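Local structure of uncharacterized protein PA2723 (Pseudomonas aeruginosa PAO1, 6TCB) at residues A[3-11]-A[29-40]; A[50-58]-A[70-81]. The protein is of unknown function but binds calcium and forms a two-chain assembly in which strands of the two subunits pair. All blocks are in the same frame, centred on the assembly; numbering follows the deposited sequence.

Interaction 1: A[3-11]-A[29-40]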
loop_
_atom_site.group_PDB
_atom_site.type_symbol
_atom_site.label_atom_id
_atom_site.label_comp_id
_atom_site.label_asym_id
_atom_site.label_seq_id
_atom_site.Cartn_x
_atom_site.Cartn_y
_atom_site.Cartn_z
ATOM N N MET A 3 21.724 -2.061 -6.623
ATOM C CA MET A 3 20.288 -1.856 -6.574
ATOM C C MET A 3 19.748 -1.369 -7.906
ATOM O O MET A 3 18.589 -1.645 -8.239
ATOM C CB MET A 3 19.939 -0.807 -5.528
ATOM C CG MET A 3 20.081 -1.274 -4.135
ATOM S SD MET A 3 19.148 -2.780 -3.840
ATOM C CE MET A 3 17.458 -2.367 -4.237
ATOM N N ASP A 4 20.538 -0.605 -8.663
ATOM C CA ASP A 4 20.041 -0.125 -9.947
ATOM C C ASP A 4 19.675 -1.298 -10.848
ATOM O O ASP A 4 18.616 -1.291 -11.480
ATOM C CB ASP A 4 21.036 0.835 -10.605
ATOM C CG ASP A 4 22.272 0.146 -11.136
ATOM O OD1 ASP A 4 22.625 -0.942 -10.644
ATOM O OD2 ASP A 4 22.902 0.710 -12.055
ATOM N N GLU A 5 20.510 -2.340 -10.869
ATOM C CA GLU A 5 20.251 -3.499 -11.722
ATOM C C GLU A 5 19.069 -4.310 -11.207
ATOM O O GLU A 5 18.252 -4.800 -11.996
ATOM C CB GLU A 5 21.503 -4.373 -11.800
ATOM N N LEU A 6 18.954 -4.455 -9.886
ATOM C CA LEU A 6 17.816 -5.164 -9.310
ATOM C C LEU A 6 16.515 -4.461 -9.669
ATOM O O LEU A 6 15.543 -5.097 -10.098
ATOM C CB LEU A 6 17.982 -5.232 -7.795
ATOM C CG LEU A 6 16.946 -6.087 -7.075
ATOM C CD1 LEU A 6 17.083 -7.547 -7.417
ATOM C CD2 LEU A 6 17.088 -5.848 -5.573
ATOM N N PHE A 7 16.488 -3.139 -9.509
ATOM C CA PHE A 7 15.300 -2.371 -9.858
ATOM C C PHE A 7 15.026 -2.423 -11.358
ATOM O O PHE A 7 13.870 -2.550 -11.775
ATOM C CB PHE A 7 15.453 -0.928 -9.383
ATOM C CG PHE A 7 14.984 -0.687 -7.966
ATOM C CD1 PHE A 7 14.987 -1.689 -7.012
ATOM C CD2 PHE A 7 14.510 0.554 -7.604
ATOM C CE1 PHE A 7 14.535 -1.432 -5.725
ATOM C CE2 PHE A 7 14.046 0.807 -6.333
ATOM C CZ PHE A 7 14.072 -0.176 -5.389
ATOM N N GLU A 8 16.067 -2.363 -12.186
ATOM C CA GLU A 8 15.845 -2.411 -13.629
ATOM C C GLU A 8 15.226 -3.735 -14.056
ATOM O O GLU A 8 14.301 -3.765 -14.880
ATOM C CB GLU A 8 17.166 -2.190 -14.369
ATOM C CG GLU A 8 17.671 -0.752 -14.340
ATOM C CD GLU A 8 19.168 -0.627 -14.589
ATOM O OE1 GLU A 8 19.803 -1.620 -15.012
ATOM O OE2 GLU A 8 19.709 0.474 -14.353
ATOM N N GLU A 9 15.734 -4.845 -13.532
ATOM C CA GLU A 9 15.215 -6.134 -13.962
ATOM C C GLU A 9 13.806 -6.363 -13.436
ATOM O O GLU A 9 12.958 -6.915 -14.144
ATOM C CB GLU A 9 16.156 -7.254 -13.543
ATOM C CG GLU A 9 17.523 -7.167 -14.193
ATOM C CD GLU A 9 17.528 -7.328 -15.704
ATOM O OE1 GLU A 9 16.484 -7.611 -16.311
ATOM O OE2 GLU A 9 18.629 -7.176 -16.275
ATOM N N HIS A 10 13.534 -5.967 -12.192
ATOM C CA HIS A 10 12.170 -6.083 -11.680
ATOM C C HIS A 10 11.221 -5.131 -12.389
ATOM O O HIS A 10 10.037 -5.448 -12.525
ATOM C CB HIS A 10 12.160 -5.938 -10.164
ATOM C CG HIS A 10 12.611 -7.184 -9.475
ATOM N ND1 HIS A 10 11.755 -8.222 -9.200
ATOM C CD2 HIS A 10 13.848 -7.609 -9.131
ATOM C CE1 HIS A 10 12.435 -9.214 -8.647
ATOM N NE2 HIS A 10 13.707 -8.870 -8.600
ATOM N N LEU A 11 11.722 -4.008 -12.905
ATOM C CA LEU A 11 10.885 -3.158 -13.749
ATOM C C LEU A 11 10.461 -3.906 -15.006
ATOM O O LEU A 11 9.320 -3.778 -15.459
ATOM C CB LEU A 11 11.636 -1.880 -14.123
ATOM C CG LEU A 11 11.070 -1.027 -15.265
ATOM C CD1 LEU A 11 9.748 -0.414 -14.897
ATOM C CD2 LEU A 11 12.084 0.063 -15.678
ATOM N N PHE A 29 12.185 -7.228 -2.038
ATOM C CA PHE A 29 12.918 -6.075 -1.551
ATOM C C PHE A 29 12.838 -5.987 -0.039
ATOM O O PHE A 29 11.839 -6.366 0.577
ATOM C CB PHE A 29 12.362 -4.776 -2.156
ATOM C CG PHE A 29 12.330 -4.772 -3.657
ATOM C CD1 PHE A 29 13.498 -4.766 -4.383
ATOM C CD2 PHE A 29 11.130 -4.778 -4.336
ATOM C CE1 PHE A 29 13.457 -4.771 -5.768
ATOM C CE2 PHE A 29 11.096 -4.787 -5.709
ATOM C CZ PHE A 29 12.257 -4.785 -6.418
ATOM N N LEU A 30 13.902 -5.484 0.556
ATOM C CA LEU A 30 13.875 -5.154 1.968
ATOM C C LEU A 30 13.296 -3.754 2.143
ATOM O O LEU A 30 12.969 -3.060 1.177
ATOM C CB LEU A 30 15.269 -5.290 2.559
ATOM C CG LEU A 30 15.831 -6.713 2.462
ATOM C CD1 LEU A 30 17.224 -6.775 3.070
ATOM C CD2 LEU A 30 14.897 -7.713 3.132
ATOM N N ARG A 31 13.117 -3.361 3.384
ATOM C CA ARG A 31 12.639 -2.020 3.675
ATOM C C ARG A 31 13.827 -1.069 3.738
ATOM O O ARG A 31 14.854 -1.412 4.326
ATOM C CB ARG A 31 11.916 -2.009 5.015
ATOM N N PRO A 32 13.738 0.141 3.160
ATOM C CA PRO A 32 12.597 0.798 2.512
ATOM C C PRO A 32 12.555 0.639 0.994
ATOM O O PRO A 32 11.741 1.273 0.334
ATOM C CB PRO A 32 12.823 2.274 2.871
ATOM C CG PRO A 32 14.323 2.396 2.865
ATOM C CD PRO A 32 14.901 1.045 3.245
ATOM N N ALA A 33 13.425 -0.215 0.445
ATOM C CA ALA A 33 13.442 -0.412 -0.997
ATOM C C ALA A 33 12.102 -0.916 -1.531
ATOM O O ALA A 33 11.757 -0.640 -2.688
ATOM C CB ALA A 33 14.563 -1.369 -1.401
ATOM N N ASP A 34 11.344 -1.665 -0.727
ATOM C CA ASP A 34 10.034 -2.134 -1.171
ATOM C C ASP A 34 9.132 -0.970 -1.572
ATOM O O ASP A 34 8.509 -0.985 -2.642
ATOM C CB ASP A 34 9.375 -3.062 -0.133
ATOM C CG ASP A 34 9.324 -2.509 1.294
ATOM O OD1 ASP A 34 9.749 -1.369 1.601
ATOM O OD2 ASP A 34 8.832 -3.278 2.165
ATOM N N GLN A 35 9.079 0.070 -0.745
ATOM C CA GLN A 35 8.270 1.238 -1.078
ATOM C C GLN A 35 8.915 2.049 -2.191
ATOM O O GLN A 35 8.220 2.585 -3.067
ATOM C CB GLN A 35 8.100 2.108 0.166
ATOM C CG GLN A 35 7.394 1.403 1.307
ATOM C CD GLN A 35 6.931 2.358 2.387
ATOM O OE1 GLN A 35 6.034 3.172 2.158
ATOM N NE2 GLN A 35 7.535 2.266 3.567
ATOM N N ALA A 36 10.243 2.139 -2.178
ATOM C CA ALA A 36 10.950 2.930 -3.173
ATOM C C ALA A 36 10.772 2.358 -4.565
ATOM O O ALA A 36 10.784 3.109 -5.545
ATOM C CB ALA A 36 12.432 3.003 -2.817
ATOM N N PHE A 37 10.598 1.038 -4.683
ATOM C CA PHE A 37 10.364 0.474 -6.007
ATOM C C PHE A 37 9.134 1.095 -6.660
ATOM O O PHE A 37 9.092 1.235 -7.885
ATOM C CB PHE A 37 10.262 -1.057 -5.954
ATOM C CG PHE A 37 10.186 -1.706 -7.315
ATOM C CD1 PHE A 37 11.255 -1.619 -8.187
ATOM C CD2 PHE A 37 9.053 -2.410 -7.705
ATOM C CE1 PHE A 37 11.199 -2.206 -9.435
ATOM C CE2 PHE A 37 8.986 -3.002 -8.955
ATOM C CZ PHE A 37 10.053 -2.898 -9.815
ATOM N N ASN A 38 8.122 1.479 -5.872
ATOM C CA ASN A 38 6.970 2.126 -6.487
ATOM C C ASN A 38 7.341 3.484 -7.073
ATOM O O ASN A 38 6.842 3.864 -8.141
ATOM C CB ASN A 38 5.809 2.249 -5.509
ATOM C CG ASN A 38 4.497 2.371 -6.226
ATOM O OD1 ASN A 38 4.091 1.458 -6.941
ATOM N ND2 ASN A 38 3.830 3.501 -6.058
ATOM N N ALA A 39 8.234 4.215 -6.404
ATOM C CA ALA A 39 8.709 5.478 -6.962
ATOM C C ALA A 39 9.490 5.245 -8.248
ATOM O O ALA A 39 9.410 6.047 -9.186
ATOM C CB ALA A 39 9.566 6.218 -5.932
ATOM N N TYR A 40 10.258 4.151 -8.302
ATOM C CA TYR A 40 11.017 3.798 -9.491
ATOM C C TYR A 40 10.086 3.503 -10.656
ATOM O O TYR A 40 10.273 4.015 -11.764
ATOM C CB TYR A 40 11.891 2.571 -9.191
ATOM C CG TYR A 40 12.893 2.249 -10.276
ATOM C CD1 TYR A 40 14.035 3.015 -10.434
ATOM C CD2 TYR A 40 12.701 1.178 -11.141
ATOM C CE1 TYR A 40 14.966 2.736 -11.438
ATOM C CE2 TYR A 40 13.612 0.901 -12.136
ATOM C CZ TYR A 40 14.742 1.672 -12.275
ATOM O OH TYR A 40 15.650 1.379 -13.265
HETATM O O HOH W 1 18.116 1.443 -12.311
#
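Phe7 enters helix 33-40 as a knob, held in a hole lined by Ala33, Ala36, Phe37 and Tyr40, and shows how one ring can organise a whole aromatic cluster. Its CZ points at the backbone, 3.6 Å from Ala33 O. Phe37 approaches edge-on, with CD1 over the centre of the Phe7 ring, in a T-shaped pair with planes at 77°. Phe7 in turn directs its own edge at two faces: at Tyr40, whose ring centre also receives Phe7 CB in a CH-pi contact, and, in an offset manner, at Phe29, where the two CE1 atoms come within 3.5 Å. Phe29 passes the pattern on, turning an edge to the face of His10, while Leu6 CD2 lies at the edge of the Phe29 ring, 3.8 Å from Phe29 CE1. The Phe37 ring reaches helix 3-11 because its CG is anti to the backbone N (chi1 -173°), which brings CZ to 3.7 Å from His10 CB.

In the next shell, Tyr24 hydrogen-bonds His10 ND1, and Tyr60 meets Phe37 edge-to-face. At the margin one water bridges the helices, donating to Asp4 O and Glu8 OE2 and hydrogen-bonding Tyr40 OH at 2.6 Å. No direct hydrogen bond joins the segments, so the helices, inclined at 62°, are held mainly by aromatic and other apolar packing; the polar link found between them runs through this water.

Interaction 2: A[50-58]-A[70-81]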
loop_
_atom_site.group_PDB
_atom_site.type_symbol
_atom_site.label_atom_id
_atom_site.label_comp_id
_atom_site.label_asym_id
_atom_site.label_seq_id
_atom_site.Cartn_x
_atom_site.Cartn_y
_atom_site.Cartn_z
ATOM N N TYR A 50 1.262 1.254 -4.851
ATOM C CA TYR A 50 1.808 0.233 -3.974
ATOM C C TYR A 50 0.806 -0.076 -2.881
ATOM O O TYR A 50 0.267 0.845 -2.252
ATOM C CB TYR A 50 3.094 0.740 -3.350
ATOM C CG TYR A 50 3.769 -0.143 -2.333
ATOM C CD1 TYR A 50 4.321 -1.366 -2.689
ATOM C CD2 TYR A 50 3.923 0.294 -1.032
ATOM C CE1 TYR A 50 4.982 -2.141 -1.756
ATOM C CE2 TYR A 50 4.584 -0.474 -0.092
ATOM C CZ TYR A 50 5.130 -1.685 -0.477
ATOM O OH TYR A 50 5.805 -2.453 0.450
ATOM N N LEU A 51 0.544 -1.360 -2.667
ATOM C CA LEU A 51 -0.290 -1.805 -1.567
ATOM C C LEU A 51 0.466 -2.853 -0.758
ATOM O O LEU A 51 1.233 -3.652 -1.307
ATOM C CB LEU A 51 -1.590 -2.473 -2.042
ATOM C CG LEU A 51 -2.528 -1.697 -2.969
ATOM C CD1 LEU A 51 -3.692 -2.615 -3.390
ATOM C CD2 LEU A 51 -3.029 -0.454 -2.303
ATOM N N VAL A 52 0.239 -2.872 0.544
ATOM C CA VAL A 52 0.591 -4.027 1.356
ATOM C C VAL A 52 -0.706 -4.566 1.927
ATOM O O VAL A 52 -1.438 -3.839 2.614
ATOM C CB VAL A 52 1.607 -3.708 2.459
ATOM C CG1 VAL A 52 1.895 -4.977 3.272
ATOM C CG2 VAL A 52 2.860 -3.142 1.853
ATOM N N LEU A 53 -0.996 -5.820 1.617
ATOM C CA LEU A 53 -2.252 -6.460 1.941
ATOM C C LEU A 53 -2.028 -7.599 2.928
ATOM O O LEU A 53 -0.964 -8.225 2.961
ATOM C CB LEU A 53 -2.905 -7.004 0.665
ATOM C CG LEU A 53 -3.325 -5.921 -0.319
ATOM C CD1 LEU A 53 -3.258 -6.373 -1.770
ATOM C CD2 LEU A 53 -4.731 -5.426 0.047
ATOM N N GLU A 54 -3.039 -7.840 3.754
ATOM C CA GLU A 54 -2.997 -8.909 4.748
ATOM C C GLU A 54 -1.777 -8.791 5.654
ATOM O O GLU A 54 -1.266 -9.791 6.165
ATOM C CB GLU A 54 -3.058 -10.288 4.090
ATOM C CG GLU A 54 -4.310 -10.519 3.287
ATOM C CD GLU A 54 -5.545 -10.649 4.151
ATOM O OE1 GLU A 54 -5.443 -11.163 5.291
ATOM O OE2 GLU A 54 -6.627 -10.242 3.686
ATOM N N GLY A 55 -1.302 -7.566 5.867
ATOM C CA GLY A 55 -0.192 -7.304 6.747
ATOM C C GLY A 55 1.187 -7.395 6.126
ATOM O O GLY A 55 2.089 -6.653 6.543
ATOM N N PHE A 56 1.383 -8.308 5.163
ATOM C CA PHE A 56 2.716 -8.633 4.665
ATOM C C PHE A 56 2.718 -9.205 3.247
ATOM O O PHE A 56 3.584 -10.025 2.909
ATOM C CB PHE A 56 3.397 -9.661 5.593
ATOM C CG PHE A 56 3.491 -9.219 7.016
ATOM C CD1 PHE A 56 4.548 -8.433 7.434
ATOM C CD2 PHE A 56 2.517 -9.572 7.935
ATOM C CE1 PHE A 56 4.629 -8.009 8.737
ATOM C CE2 PHE A 56 2.597 -9.146 9.244
ATOM C CZ PHE A 56 3.647 -8.360 9.641
ATOM N N ASP A 57 1.780 -8.787 2.403
ATOM C CA ASP A 57 1.769 -9.224 1.008
ATOM C C ASP A 57 1.835 -7.990 0.109
ATOM O O ASP A 57 0.804 -7.353 -0.156
ATOM C CB ASP A 57 0.493 -10.039 0.721
ATOM C CG ASP A 57 0.601 -10.959 -0.513
ATOM O OD1 ASP A 57 1.655 -10.984 -1.191
ATOM O OD2 ASP A 57 -0.395 -11.682 -0.783
ATOM N N PRO A 58 3.021 -7.598 -0.361
ATOM C CA PRO A 58 3.164 -6.370 -1.148
ATOM C C PRO A 58 2.940 -6.566 -2.638
ATOM O O PRO A 58 3.238 -7.612 -3.218
ATOM C CB PRO A 58 4.628 -5.979 -0.892
ATOM C CG PRO A 58 5.314 -7.265 -0.609
ATOM C CD PRO A 58 4.317 -8.173 0.043
ATOM N N VAL A 70 -7.731 -6.459 -6.265
ATOM C CA VAL A 70 -6.434 -6.895 -5.746
ATOM C C VAL A 70 -6.545 -7.275 -4.272
ATOM O O VAL A 70 -5.992 -8.288 -3.838
ATOM C CB VAL A 70 -5.358 -5.824 -6.001
ATOM C CG1 VAL A 70 -4.031 -6.218 -5.402
ATOM C CG2 VAL A 70 -5.179 -5.631 -7.495
ATOM N N ARG A 71 -7.262 -6.473 -3.481
ATOM C CA ARG A 71 -7.465 -6.815 -2.075
ATOM C C ARG A 71 -8.226 -8.125 -1.929
ATOM O O ARG A 71 -7.867 -8.968 -1.098
ATOM C CB ARG A 71 -8.179 -5.668 -1.353
ATOM C CG ARG A 71 -8.515 -6.006 0.095
ATOM C CD ARG A 71 -8.980 -4.803 0.910
ATOM N NE ARG A 71 -10.096 -4.111 0.272
ATOM C CZ ARG A 71 -10.653 -2.988 0.716
ATOM N NH1 ARG A 71 -10.217 -2.394 1.819
ATOM N NH2 ARG A 71 -11.649 -2.452 0.029
ATOM N N ALA A 72 -9.272 -8.332 -2.727
ATOM C CA ALA A 72 -9.971 -9.610 -2.668
ATOM C C ALA A 72 -9.024 -10.757 -3.003
ATOM O O ALA A 72 -9.069 -11.821 -2.372
ATOM C CB ALA A 72 -11.172 -9.609 -3.614
ATOM N N THR A 73 -8.154 -10.553 -3.996
ATOM C CA THR A 73 -7.178 -11.571 -4.371
ATOM C C THR A 73 -6.253 -11.888 -3.200
ATOM O O THR A 73 -5.926 -13.059 -2.959
ATOM C CB THR A 73 -6.400 -11.096 -5.607
ATOM O OG1 THR A 73 -7.309 -10.829 -6.698
ATOM C CG2 THR A 73 -5.386 -12.138 -6.081
ATOM N N ALA A 74 -5.842 -10.864 -2.442
ATOM C CA ALA A 74 -4.932 -11.087 -1.324
ATOM C C ALA A 74 -5.560 -11.968 -0.258
ATOM O O ALA A 74 -4.856 -12.735 0.409
ATOM C CB ALA A 74 -4.522 -9.746 -0.719
ATOM N N ARG A 75 -6.877 -11.860 -0.059
ATOM C CA ARG A 75 -7.548 -12.718 0.919
ATOM C C ARG A 75 -7.414 -14.183 0.526
ATOM O O ARG A 75 -7.120 -15.045 1.365
ATOM C CB ARG A 75 -9.022 -12.317 1.042
ATOM C CG ARG A 75 -9.222 -10.890 1.525
ATOM C CD ARG A 75 -10.685 -10.550 1.737
ATOM N NE ARG A 75 -10.847 -9.178 2.210
ATOM C CZ ARG A 75 -11.447 -8.200 1.534
ATOM N NH1 ARG A 75 -11.968 -8.415 0.329
ATOM N NH2 ARG A 75 -11.535 -6.995 2.083
ATOM N N ALA A 76 -7.600 -14.480 -0.753
ATOM C CA ALA A 76 -7.444 -15.849 -1.226
ATOM C C ALA A 76 -5.991 -16.295 -1.179
ATOM O O ALA A 76 -5.697 -17.430 -0.791
ATOM C CB ALA A 76 -7.976 -15.961 -2.656
ATOM N N ARG A 77 -5.071 -15.426 -1.596
ATOM C CA ARG A 77 -3.649 -15.730 -1.507
ATOM C C ARG A 77 -3.254 -16.093 -0.082
ATOM O O ARG A 77 -2.457 -17.011 0.131
ATOM C CB ARG A 77 -2.852 -14.512 -1.987
ATOM C CG ARG A 77 -2.918 -14.248 -3.483
ATOM C CD ARG A 77 -2.348 -12.903 -3.850
ATOM N NE ARG A 77 -0.966 -12.732 -3.406
ATOM C CZ ARG A 77 0.106 -13.108 -4.095
ATOM N NH1 ARG A 77 -0.026 -13.711 -5.266
ATOM N NH2 ARG A 77 1.315 -12.878 -3.604
ATOM N N ALA A 78 -3.798 -15.381 0.908
ATOM C CA ALA A 78 -3.421 -15.659 2.288
ATOM C C ALA A 78 -3.864 -17.055 2.700
ATOM O O ALA A 78 -3.102 -17.792 3.338
ATOM C CB ALA A 78 -3.998 -14.605 3.231
ATOM N N ARG A 79 -5.093 -17.437 2.360
ATOM C CA ARG A 79 -5.549 -18.780 2.703
ATOM C C ARG A 79 -4.685 -19.836 2.025
ATOM O O ARG A 79 -4.359 -20.866 2.633
ATOM C CB ARG A 79 -7.016 -18.942 2.307
ATOM C CG ARG A 79 -7.980 -18.036 3.069
ATOM C CD ARG A 79 -7.784 -18.161 4.573
ATOM N NE ARG A 79 -8.906 -17.621 5.334
ATOM C CZ ARG A 79 -8.957 -17.582 6.662
ATOM N NH1 ARG A 79 -7.944 -18.045 7.383
ATOM N NH2 ARG A 79 -10.021 -17.075 7.271
ATOM N N LEU A 80 -4.314 -19.620 0.762
ATOM C CA LEU A 80 -3.539 -20.615 0.036
ATOM C C LEU A 80 -2.103 -20.676 0.523
ATOM O O LEU A 80 -1.526 -21.768 0.620
ATOM C CB LEU A 80 -3.631 -20.307 -1.455
ATOM C CG LEU A 80 -5.042 -20.536 -2.012
ATOM C CD1 LEU A 80 -5.143 -19.893 -3.388
ATOM C CD2 LEU A 80 -5.383 -22.007 -2.074
ATOM N N ARG A 81 -1.531 -19.532 0.882
ATOM C CA ARG A 81 -0.188 -19.524 1.439
ATOM C C ARG A 81 -0.153 -20.279 2.762
ATOM O O ARG A 81 0.761 -21.072 3.012
ATOM C CB ARG A 81 0.268 -18.082 1.630
ATOM C CG ARG A 81 1.712 -17.951 2.116
ATOM C CD ARG A 81 2.097 -16.479 2.340
ATOM N NE ARG A 81 1.984 -15.683 1.120
ATOM C CZ ARG A 81 1.019 -14.801 0.866
ATOM N NH1 ARG A 81 1.020 -14.151 -0.292
ATOM N NH2 ARG A 81 0.058 -14.556 1.754
HETATM O O HOH W 2 -2.116 -12.382 1.116
#
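Asp57 lies across from Arg77 and Arg81, and its side chain illustrates how a single carboxylate can tie a hairpin to a helix. From CB, the first torsion sets CG anti to the backbone N (chi1 -159°) and carries the carboxylate to the two arginines. OD1 accepts from Arg77 NH2 at 3.1 Å through its syn lone pair. OD2 takes a nearly straight bond from Arg77 NE (2.9 Å, 172°), so that Arg77 grips both oxygens side-on, the carboxylate and the Arg77 guanidinium nearly coplanar, 25° apart. Arg81 NH1 reaches the same OD2 from above the carboxylate plane, also at 2.9 Å; two guanidinium groups so close would probably favour the ionised carboxylate. A water donates to OD2 while linking Ala74 O and Arg81 NH2. Glu87 is the salt-bridge partner of Arg81 NE, and Trp25 meets Arg77 in a cation-pi contact.

Next to this network Leu53 CB presses tightly on Ala74 CB (3.5 Å), CD1 reaches Val70 CG1 at 3.7 Å, and CD2 rests against Arg71. A classic beta bulge, with Phe56 and Asp57 set opposite Leu53, marks the turn end of the antiparallel hairpin, where a salt-bridge network flanks the apolar packing of helix 70-81 on the sheet.

In the fold
The two interactions come in series along the chain: both segments of interaction 1 precede those of interaction 2, and the centres are about 20 Å apart, with the middle of the chain between them. Interaction 1 joins helices 3-18 and 33-43, whereas interaction 2 sets helix 67-82 against the hairpin of strands 48-53 and 57-62. Helix 33-43 is followed, after a short connection, by strand 48-53, and the contacts meet where Asp34, Gln35 and Asn38 pack against Tyr50. Gln35 also hydrogen-bonds Tyr50 of the second subunit, and strand 48-53 pairs with a strand there. Helix packing on one flank and helix-sheet packing on the other thus both have residues at the subunit interface.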